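PDB 4G2A: YARHG domain-containing protein from Legionella pneumophila subsp. pneumophila, which is of unknown function but combines a DUF4424 region with a YARHG domain and is a putative nutrient-binding protein. Local coordinates for residues A[24-29]-A[173-178]; A[48-53]-A[139-144]; A[200-205]-A[218-223]. One frame throughout, in Å; residues are numbered along the deposited sequence.

Interaction 1 of 3, residues A[24-29]-A[173-178]; sequences VSELIR and GHTRLE. With SO4 (sulfate ion), chain E; SO4 (sulfate ion), chain D.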
loop_
_atom_site.group_PDB
_atom_site.type_symbol
_atom_site.label_atom_id
_atom_site.label_comp_id
_atom_site.label_asym_id
_atom_site.label_seq_id
_atom_site.Cartn_x
_atom_site.Cartn_y
_atom_site.Cartn_z
ATOM N N VAL A 24 23.054 8.122 1.530
ATOM C CA VAL A 24 23.887 7.025 1.061
ATOM C C VAL A 24 23.198 5.654 1.137
ATOM O O VAL A 24 23.588 4.753 0.398
ATOM C CB VAL A 24 25.284 7.010 1.729
ATOM C CG1 VAL A 24 26.133 8.182 1.239
ATOM C CG2 VAL A 24 25.179 7.030 3.243
ATOM N N SER A 25 22.172 5.499 1.985
ATOM C CA SER A 25 21.435 4.241 2.094
ATOM C C SER A 25 20.098 4.442 2.786
ATOM O O SER A 25 19.928 5.381 3.558
ATOM C CB SER A 25 22.248 3.180 2.838
ATOM O OG SER A 25 22.137 3.317 4.246
ATOM N N GLU A 26 19.142 3.564 2.474
ATOM C CA GLU A 26 17.797 3.523 3.061
ATOM C C GLU A 26 17.394 2.074 3.273
ATOM O O GLU A 26 17.833 1.190 2.537
ATOM C CB GLU A 26 16.733 4.237 2.192
ATOM C CG GLU A 26 17.086 5.618 1.636
ATOM C CD GLU A 26 18.073 5.579 0.482
ATOM O OE1 GLU A 26 17.892 4.745 -0.432
ATOM O OE2 GLU A 26 19.078 6.323 0.537
ATOM N N LEU A 27 16.583 1.831 4.291
ATOM C CA LEU A 27 16.050 0.523 4.641
ATOM C C LEU A 27 14.599 0.785 4.969
ATOM O O LEU A 27 14.304 1.312 6.037
ATOM C CB LEU A 27 16.862 -0.073 5.804
ATOM C CG LEU A 27 16.490 -1.467 6.307
ATOM C CD1 LEU A 27 16.780 -2.541 5.246
ATOM C CD2 LEU A 27 17.266 -1.796 7.575
ATOM N N ILE A 28 13.701 0.548 3.998
ATOM C CA ILE A 28 12.294 0.897 4.130
ATOM C C ILE A 28 11.423 -0.373 4.167
ATOM O O ILE A 28 11.310 -1.119 3.191
ATOM C CB ILE A 28 11.916 1.887 2.987
ATOM C CG1 ILE A 28 12.772 3.191 3.109
ATOM C CG2 ILE A 28 10.408 2.211 2.993
ATOM C CD1 ILE A 28 13.017 3.962 1.829
ATOM N N ARG A 29 10.803 -0.593 5.316
ATOM C CA ARG A 29 9.961 -1.754 5.574
ATOM C C ARG A 29 8.540 -1.279 5.731
ATOM O O ARG A 29 8.286 -0.429 6.565
ATOM C CB ARG A 29 10.461 -2.498 6.828
ATOM C CG ARG A 29 10.000 -3.930 6.893
ATOM C CD ARG A 29 10.506 -4.577 8.151
ATOM N NE ARG A 29 9.978 -5.927 8.342
ATOM C CZ ARG A 29 8.865 -6.187 9.009
ATOM N NH1 ARG A 29 8.159 -5.202 9.549
ATOM N NH2 ARG A 29 8.436 -7.431 9.127
ATOM N N GLY A 173 22.026 6.323 -3.051
ATOM C CA GLY A 173 22.821 5.166 -2.658
ATOM C C GLY A 173 22.109 3.831 -2.669
ATOM O O GLY A 173 21.356 3.533 -3.604
ATOM N N HIS A 174 22.393 3.003 -1.641
ATOM C CA HIS A 174 21.857 1.661 -1.445
ATOM C C HIS A 174 20.431 1.710 -0.906
ATOM O O HIS A 174 20.226 1.903 0.283
ATOM C CB HIS A 174 22.755 0.829 -0.512
ATOM C CG HIS A 174 22.537 -0.650 -0.638
ATOM N ND1 HIS A 174 23.258 -1.546 0.120
ATOM C CD2 HIS A 174 21.699 -1.345 -1.449
ATOM C CE1 HIS A 174 22.834 -2.746 -0.245
ATOM N NE2 HIS A 174 21.893 -2.670 -1.183
ATOM N N THR A 175 19.451 1.499 -1.790
ATOM C CA THR A 175 18.027 1.558 -1.500
ATOM C C THR A 175 17.449 0.168 -1.290
ATOM O O THR A 175 17.395 -0.643 -2.220
ATOM C CB THR A 175 17.317 2.321 -2.651
ATOM O OG1 THR A 175 18.066 3.515 -2.917
ATOM C CG2 THR A 175 15.871 2.675 -2.330
ATOM N N ARG A 176 17.009 -0.104 -0.067
ATOM C CA ARG A 176 16.360 -1.374 0.232
ATOM C C ARG A 176 14.906 -1.114 0.606
ATOM O O ARG A 176 14.633 -0.364 1.545
ATOM C CB ARG A 176 17.102 -2.156 1.318
ATOM C CG ARG A 176 18.253 -2.953 0.739
ATOM C CD ARG A 176 19.566 -2.721 1.445
ATOM N NE ARG A 176 19.641 -1.384 2.025
ATOM C CZ ARG A 176 20.388 -1.075 3.075
ATOM N NH1 ARG A 176 21.162 -1.994 3.643
ATOM N NH2 ARG A 176 20.372 0.154 3.565
ATOM N N LEU A 177 13.972 -1.688 -0.182
ATOM C CA LEU A 177 12.534 -1.521 0.009
ATOM C C LEU A 177 11.845 -2.863 0.167
ATOM O O LEU A 177 12.071 -3.783 -0.624
ATOM C CB LEU A 177 11.891 -0.735 -1.155
ATOM C CG LEU A 177 12.546 0.603 -1.527
ATOM C CD1 LEU A 177 12.754 0.697 -3.030
ATOM C CD2 LEU A 177 11.714 1.767 -1.015
ATOM N N GLU A 178 10.979 -2.967 1.171
ATOM C CA GLU A 178 10.274 -4.220 1.399
ATOM C C GLU A 178 8.805 -3.961 1.743
ATOM O O GLU A 178 8.516 -3.253 2.711
ATOM C CB GLU A 178 10.984 -5.017 2.511
ATOM C CG GLU A 178 10.580 -6.477 2.629
ATOM C CD GLU A 178 11.267 -7.236 3.752
ATOM O OE1 GLU A 178 11.453 -6.653 4.845
ATOM O OE2 GLU A 178 11.603 -8.426 3.547
HETATM S S SO4 E . 11.373 -9.947 7.265
HETATM O O1 SO4 E . 10.290 -10.276 8.197
HETATM O O2 SO4 E . 10.973 -10.297 5.897
HETATM O O3 SO4 E . 11.673 -8.508 7.352
HETATM O O4 SO4 E . 12.575 -10.711 7.611
HETATM S S SO4 D . 5.576 -7.524 11.025
HETATM O O1 SO4 D . 4.132 -7.521 11.274
HETATM O O2 SO4 D . 5.868 -8.111 9.709
HETATM O O3 SO4 D . 6.089 -6.159 11.076
HETATM O O4 SO4 D . 6.220 -8.309 12.080
#
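Strands 24-29 and 174-178 run parallel, their axes 4.7 Å apart and their N-to-C directions 3° apart; the bridged pairs run from Ser25-His174 to Arg29-Glu178. Backbone bonds alternate along them: Val24 O receives His174 N, Glu26 N reaches His174 O, Ile28 N meets Arg176 O, and Glu178 N closes on Ile28 O. Glu26 O is gripped twice by Arg176, whose backbone N (3.0 Å) and NH2 (2.9 Å) arrive from opposite faces of the carbonyl plane; NE adds a weak bond. A bend at chi3 (-29°) turns NE toward strand 24-29, and Leu27 CB lies over one guanidinium face, while Arg176 CD lies above the rim of the His174 ring. This parallel pair lies inside a mixed beta arrangement, with antiparallel neighbours 43-54 beside 24-29 and 215-220 beside 174-178. On the face carrying Glu26, Ile28, Thr175 and Leu177, Thr175 OG1 donates to Glu26 OE1 at 2.8 Å, nearly along the C-O axis. Ile28 CD1 and Leu177 CD2 touch at 3.8 Å, the two side chains pointing the same way. On the opposite face, at the C-terminal end, Arg29 and Glu178 also lie side by side, but their salt bridge is long (NE to OE1 3.9 Å). Arg29 instead hydrogen-bonds two sulfate ions, probably from the crystallisation liquor, NH1 and NH2 sharing one and NE holding the other.

Interaction 2 of 3, residues A[48-53]-A[139-144]; sequences CNFTFK and IHHDYS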
loop_
_atom_site.group_PDB
_atom_site.type_symbol
_atom_site.label_atom_id
_atom_site.label_comp_id
_atom_site.label_asym_id
_atom_site.label_seq_id
_atom_site.Cartn_x
_atom_site.Cartn_y
_atom_site.Cartn_z
ATOM N N CYS A 48 11.467 3.077 8.638
ATOM C CA CYS A 48 12.421 3.560 7.647
ATOM C C CYS A 48 13.700 4.021 8.284
ATOM O O CYS A 48 13.672 4.851 9.174
ATOM C CB CYS A 48 11.812 4.679 6.807
ATOM S SG CYS A 48 10.125 4.364 6.233
ATOM N N ASN A 49 14.823 3.552 7.761
ATOM C CA ASN A 49 16.121 3.988 8.200
ATOM C C ASN A 49 16.791 4.670 7.036
ATOM O O ASN A 49 16.551 4.293 5.893
ATOM C CB ASN A 49 16.976 2.841 8.783
ATOM C CG ASN A 49 18.023 3.401 9.718
ATOM O OD1 ASN A 49 17.749 3.673 10.888
ATOM N ND2 ASN A 49 19.220 3.676 9.206
ATOM N N PHE A 50 17.580 5.715 7.324
ATOM C CA PHE A 50 18.279 6.522 6.330
ATOM C C PHE A 50 19.649 6.864 6.841
ATOM O O PHE A 50 19.817 7.176 8.026
ATOM C CB PHE A 50 17.520 7.831 6.008
ATOM C CG PHE A 50 16.029 7.709 5.845
ATOM C CD1 PHE A 50 15.471 7.373 4.614
ATOM C CD2 PHE A 50 15.178 7.903 6.927
ATOM C CE1 PHE A 50 14.081 7.204 4.476
ATOM C CE2 PHE A 50 13.796 7.740 6.786
ATOM C CZ PHE A 50 13.257 7.402 5.555
ATOM N N THR A 51 20.625 6.836 5.947
ATOM C CA THR A 51 22.003 7.170 6.282
ATOM C C THR A 51 22.353 8.370 5.430
ATOM O O THR A 51 22.185 8.327 4.213
ATOM C CB THR A 51 22.924 5.945 6.066
ATOM O OG1 THR A 51 22.375 4.797 6.710
ATOM C CG2 THR A 51 24.310 6.161 6.565
ATOM N N PHE A 52 22.775 9.446 6.065
ATOM C CA PHE A 52 23.158 10.694 5.403
ATOM C C PHE A 52 24.602 10.987 5.662
ATOM O O PHE A 52 25.065 10.749 6.777
ATOM C CB PHE A 52 22.314 11.870 5.918
ATOM C CG PHE A 52 20.849 11.807 5.569
ATOM C CD1 PHE A 52 20.383 12.325 4.369
ATOM C CD2 PHE A 52 19.930 11.267 6.457
ATOM C CE1 PHE A 52 19.029 12.280 4.055
ATOM C CE2 PHE A 52 18.577 11.224 6.147
ATOM C CZ PHE A 52 18.127 11.743 4.955
ATOM N N LYS A 53 25.319 11.528 4.670
ATOM C CA LYS A 53 26.710 11.897 4.880
ATOM C C LYS A 53 26.969 13.388 4.563
ATOM O O LYS A 53 26.612 13.881 3.487
ATOM C CB LYS A 53 27.687 11.007 4.082
ATOM C CG LYS A 53 29.128 11.189 4.575
ATOM C CD LYS A 53 30.171 10.443 3.766
ATOM C CE LYS A 53 31.587 10.944 4.020
ATOM N NZ LYS A 53 31.930 12.123 3.162
ATOM N N ILE A 139 19.014 8.621 10.444
ATOM C CA ILE A 139 17.642 9.105 10.575
ATOM C C ILE A 139 16.747 7.888 10.545
ATOM O O ILE A 139 16.922 7.029 9.692
ATOM C CB ILE A 139 17.222 10.204 9.519
ATOM C CG1 ILE A 139 18.123 11.493 9.595
ATOM C CG2 ILE A 139 15.713 10.568 9.626
ATOM C CD1 ILE A 139 18.146 12.279 10.944
ATOM N N HIS A 140 15.820 7.797 11.503
ATOM C CA HIS A 140 14.838 6.719 11.578
ATOM C C HIS A 140 13.425 7.286 11.712
ATOM O O HIS A 140 13.193 8.200 12.496
ATOM C CB HIS A 140 15.129 5.728 12.718
ATOM C CG HIS A 140 14.211 4.541 12.700
ATOM N ND1 HIS A 140 13.087 4.491 13.493
ATOM C CD2 HIS A 140 14.253 3.431 11.934
ATOM C CE1 HIS A 140 12.498 3.339 13.211
ATOM N NE2 HIS A 140 13.158 2.672 12.273
ATOM N N HIS A 141 12.503 6.730 10.920
ATOM C CA HIS A 141 11.084 7.038 10.880
ATOM C C HIS A 141 10.276 5.821 11.295
ATOM O O HIS A 141 10.626 4.680 10.972
ATOM C CB HIS A 141 10.649 7.468 9.473
ATOM C CG HIS A 141 11.086 8.830 9.061
ATOM N ND1 HIS A 141 10.865 9.295 7.774
ATOM C CD2 HIS A 141 11.738 9.788 9.762
ATOM C CE1 HIS A 141 11.374 10.514 7.737
ATOM N NE2 HIS A 141 11.911 10.852 8.911
ATOM N N ASP A 142 9.193 6.074 12.014
ATOM C CA ASP A 142 8.239 5.064 12.460
ATOM C C ASP A 142 6.894 5.765 12.461
ATOM O O ASP A 142 6.747 6.803 13.103
ATOM C CB ASP A 142 8.623 4.472 13.839
ATOM C CG ASP A 142 7.657 3.474 14.461
ATOM O OD1 ASP A 142 6.627 3.163 13.828
ATOM O OD2 ASP A 142 7.912 3.038 15.605
ATOM N N TYR A 143 5.960 5.261 11.657
ATOM C CA TYR A 143 4.619 5.813 11.522
ATOM C C TYR A 143 3.719 4.789 10.823
ATOM O O TYR A 143 4.197 3.763 10.336
ATOM C CB TYR A 143 4.635 7.164 10.763
ATOM C CG TYR A 143 5.273 7.094 9.391
ATOM C CD1 TYR A 143 6.652 7.225 9.233
ATOM C CD2 TYR A 143 4.497 6.963 8.246
ATOM C CE1 TYR A 143 7.242 7.172 7.973
ATOM C CE2 TYR A 143 5.073 6.933 6.982
ATOM C CZ TYR A 143 6.448 7.022 6.852
ATOM O OH TYR A 143 7.017 6.987 5.611
ATOM N N SER A 144 2.420 5.094 10.771
ATOM C CA SER A 144 1.400 4.278 10.112
ATOM C C SER A 144 0.553 5.133 9.212
ATOM O O SER A 144 0.515 6.344 9.368
ATOM C CB SER A 144 0.507 3.596 11.150
ATOM O OG SER A 144 1.275 2.672 11.898
#
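Cys48 and His141 exchange two backbone hydrogen bonds, Cys48 N to His141 O and His141 N to Cys48 O (2.8 Å), and Phe50 and Ile139 form a second such pair. Between them Asn49 and His140 make a non-hydrogen-bonded pair, so that residues 48-50 and 139-141 are in regular antiparallel register; the two strands have N-to-C directions 165° apart. CA-H...O contacts from His140 CA to Cys48 O and from Asn49 CA to Ile139 O supplement these bonds.

Aromatic contacts dominate the face bearing Cys48, Phe50, Ile139 and His141. The edge of Phe50 is turned to the face of His141 in a T-shaped pair, with planes at 68° and centroids 5.0 Å apart. Phe50 CE2 does the touching, standing above the imidazole toward its rim and 3.5 Å from His141 ND1. Cys48 SG approaches the Tyr143 ring obliquely, 5.4 Å from its centroid.

Apolar packing centres on Ile139, whose two branches divide between two phenyl rings. With chi1 at -60°, CG2 is anti to the backbone N and meets Phe50 CD2 at 3.8 Å, while CG1, anti to the carbonyl carbon, meets Phe52 CE2 at 3.5 Å.

Asn49 and His140 lie on the other face. His140 crosses Asn49 at about a right angle, Asn49 OD1 lying at the imidazole edge, 3.7 Å from His140 CD2; Cys48 O comes closer to the same CD2, obliquely, at 3.2 Å. The amide ND2 is bonded to Asn138 OD1.

Pro13 of strand 10-15, Tyr159 of strand 155-160 and Phe66 pack against the aromatic side, whereas Asn49, Thr51 and His140 are partly exposed on the other. One apolar and one polar face is the pattern of an amphipathic antiparallel beta-sheet, here covering the aromatic core of the beta-rich domain.

Interaction 3 of 3, residues A[200-205]-A[218-223]; sequences PTPSGM and WDLRHF. With SO4 (sulfate ion), chain O.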
loop_
_atom_site.group_PDB
_atom_site.type_symbol
_atom_site.label_atom_id
_atom_site.label_comp_id
_atom_site.label_asym_id
_atom_site.label_seq_id
_atom_site.Cartn_x
_atom_site.Cartn_y
_atom_site.Cartn_z
ATOM N N PRO A 200 4.597 -2.563 -11.179
ATOM C CA PRO A 200 5.264 -1.999 -9.992
ATOM C C PRO A 200 6.467 -1.143 -10.345
ATOM O O PRO A 200 7.213 -1.451 -11.264
ATOM C CB PRO A 200 5.679 -3.233 -9.189
ATOM C CG PRO A 200 4.870 -4.372 -9.776
ATOM C CD PRO A 200 4.695 -4.037 -11.209
ATOM N N THR A 201 6.632 -0.043 -9.634
ATOM C CA THR A 201 7.780 0.845 -9.808
ATOM C C THR A 201 8.469 1.012 -8.435
ATOM O O THR A 201 7.784 0.904 -7.427
ATOM C CB THR A 201 7.405 2.201 -10.460
ATOM O OG1 THR A 201 6.738 3.030 -9.525
ATOM C CG2 THR A 201 6.614 2.053 -11.749
ATOM N N PRO A 202 9.799 1.244 -8.340
ATOM C CA PRO A 202 10.794 1.358 -9.424
ATOM C C PRO A 202 11.099 -0.005 -10.041
ATOM O O PRO A 202 10.461 -0.992 -9.667
ATOM C CB PRO A 202 12.012 1.939 -8.699
ATOM C CG PRO A 202 11.877 1.468 -7.278
ATOM C CD PRO A 202 10.417 1.420 -7.006
ATOM N N SER A 203 12.053 -0.076 -10.993
ATOM C CA SER A 203 12.457 -1.372 -11.570
ATOM C C SER A 203 13.199 -2.218 -10.518
ATOM O O SER A 203 13.722 -1.677 -9.545
ATOM C CB SER A 203 13.373 -1.171 -12.784
ATOM O OG SER A 203 12.838 -0.298 -13.767
ATOM N N GLY A 204 13.263 -3.526 -10.745
ATOM C CA GLY A 204 14.035 -4.442 -9.907
ATOM C C GLY A 204 13.327 -5.164 -8.789
ATOM O O GLY A 204 13.991 -5.675 -7.890
HETATM N N MSE A 205 12.005 -5.240 -8.829
HETATM C CA MSE A 205 11.270 -5.950 -7.791
HETATM C C MSE A 205 11.349 -7.477 -7.959
HETATM O O MSE A 205 11.262 -8.009 -9.072
HETATM C CB MSE A 205 9.803 -5.518 -7.771
HETATM C CG MSE A 205 9.040 -6.016 -6.561
HETATM SE SE MSE A 205 7.116 -5.876 -6.824
HETATM C CE MSE A 205 6.894 -7.445 -7.976
ATOM N N TRP A 218 12.819 -4.911 -3.254
ATOM C CA TRP A 218 13.735 -4.138 -4.089
ATOM C C TRP A 218 15.053 -4.004 -3.326
ATOM O O TRP A 218 15.023 -3.812 -2.106
ATOM C CB TRP A 218 13.181 -2.739 -4.400
ATOM C CG TRP A 218 11.957 -2.660 -5.258
ATOM C CD1 TRP A 218 11.898 -2.219 -6.545
ATOM C CD2 TRP A 218 10.593 -2.812 -4.822
ATOM N NE1 TRP A 218 10.588 -2.183 -6.974
ATOM C CE2 TRP A 218 9.764 -2.507 -5.926
ATOM C CE3 TRP A 218 9.990 -3.190 -3.604
ATOM C CZ2 TRP A 218 8.363 -2.549 -5.849
ATOM C CZ3 TRP A 218 8.606 -3.258 -3.535
ATOM C CH2 TRP A 218 7.807 -2.942 -4.651
ATOM N N ASP A 219 16.195 -4.144 -4.020
ATOM C CA ASP A 219 17.538 -3.991 -3.445
ATOM C C ASP A 219 18.406 -3.344 -4.521
ATOM O O ASP A 219 18.965 -4.026 -5.381
ATOM C CB ASP A 219 18.087 -5.337 -2.961
ATOM C CG ASP A 219 19.368 -5.250 -2.145
ATOM O OD1 ASP A 219 20.002 -4.160 -2.130
ATOM O OD2 ASP A 219 19.746 -6.269 -1.527
ATOM N N LEU A 220 18.450 -2.002 -4.503
ATOM C CA LEU A 220 19.087 -1.168 -5.528
ATOM C C LEU A 220 20.306 -0.408 -4.994
ATOM O O LEU A 220 20.256 0.176 -3.918
ATOM C CB LEU A 220 18.021 -0.189 -6.091
ATOM C CG LEU A 220 16.578 -0.774 -6.211
ATOM C CD1 LEU A 220 15.514 0.294 -6.016
ATOM C CD2 LEU A 220 16.388 -1.567 -7.493
ATOM N N ARG A 221 21.399 -0.432 -5.761
ATOM C CA ARG A 221 22.674 0.205 -5.435
ATOM C C ARG A 221 22.878 1.327 -6.420
ATOM O O ARG A 221 22.437 1.192 -7.556
ATOM C CB ARG A 221 23.836 -0.812 -5.457
ATOM C CG ARG A 221 23.582 -2.076 -4.608
ATOM C CD ARG A 221 24.851 -2.855 -4.317
ATOM N NE ARG A 221 25.626 -2.263 -3.226
ATOM C CZ ARG A 221 25.934 -2.889 -2.092
ATOM N NH1 ARG A 221 25.539 -4.141 -1.886
ATOM N NH2 ARG A 221 26.649 -2.268 -1.158
ATOM N N HIS A 222 23.445 2.477 -5.965
ATOM C CA HIS A 222 23.632 3.706 -6.741
ATOM C C HIS A 222 22.335 4.169 -7.364
ATOM O O HIS A 222 22.343 4.732 -8.467
ATOM C CB HIS A 222 24.702 3.532 -7.825
ATOM C CG HIS A 222 26.066 3.721 -7.287
ATOM N ND1 HIS A 222 26.537 4.978 -6.967
ATOM C CD2 HIS A 222 27.001 2.795 -6.959
ATOM C CE1 HIS A 222 27.760 4.786 -6.494
ATOM N NE2 HIS A 222 28.080 3.485 -6.466
ATOM N N PHE A 223 21.224 3.971 -6.636
ATOM C CA PHE A 223 19.884 4.252 -7.116
ATOM C C PHE A 223 19.637 5.726 -7.407
ATOM O O PHE A 223 19.643 6.547 -6.495
ATOM C CB PHE A 223 18.831 3.723 -6.127
ATOM C CG PHE A 223 17.379 3.852 -6.561
ATOM C CD1 PHE A 223 16.963 3.401 -7.807
ATOM C CD2 PHE A 223 16.419 4.353 -5.691
ATOM C CE1 PHE A 223 15.623 3.483 -8.187
ATOM C CE2 PHE A 223 15.081 4.431 -6.069
ATOM C CZ PHE A 223 14.693 3.996 -7.316
HETATM S S SO4 O . 11.199 -4.237 -13.912
HETATM O O1 SO4 O . 11.953 -4.937 -12.874
HETATM O O2 SO4 O . 10.386 -5.193 -14.651
HETATM O O3 SO4 O . 10.318 -3.242 -13.316
HETATM O O4 SO4 O . 12.130 -3.582 -14.836
HETATM O O HOH W 1 16.043 -5.731 -6.340
#
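Trp218 NE1 donates to Pro202 O at 2.9 Å, with the oxygen close to the indole plane and the donor standing above the plane of the proline carbonyl. A cis peptide bond precedes Pro202, and its ring lies against both the indole and Phe223: CG is 3.8 Å from Trp218 CD1, while CB meets Phe223 CZ at 3.7 Å. Leu220 CD1 sits over the centre of the Phe223 ring and also contacts Pro202 CG. One indole face is covered by Met205, a selenomethionine. Its CG makes a CH-pi contact 3.6 Å from the centroid of the Trp218 six-membered ring, and SE, in a Met-aromatic contact, is 4.2 Å from the same centroid, oblique to the ring normal. A chi1 of -169°, CG anti to the backbone N, sets CG over the indole. A water links the backbones, donating to Gly204 O and accepting from Asp219 N (2.8 Å). Gly204 N hydrogen-bonds a sulfate ion, probably from the crystallisation liquor. The loop 200-205 thus meets the indole along its NE1 edge and over one face, just before strand 206-208, which pairs with strand 215-220; Leu177 of strand 174-180 and Leu229 of strand 229-235 also touch Trp218.

How the interactions relate
All three interactions lie on the same beta-rich part of the chain, and interaction 1 joins the other two. Its strand 24-29 pairs with the strand carrying 48-53 through probable hydrogen bonds between Val24 N and Thr51 O (2.8 Å) and between Leu27 O and Asn49 N (2.9 Å), while Glu26 CG packs on Phe50 CD1. On its other flank, segment 173-178 meets interaction 3 through two probable hydrogen bonds, Thr175 N to Leu220 O and His174 NE2 to Asp219 OD1, both at 2.6 Å. Interactions 2 and 3 do not touch, their nearest atoms about 11 Å apart. Along the chain, interaction 2 is nested inside the loop closed by interaction 1, and interaction 3 follows both.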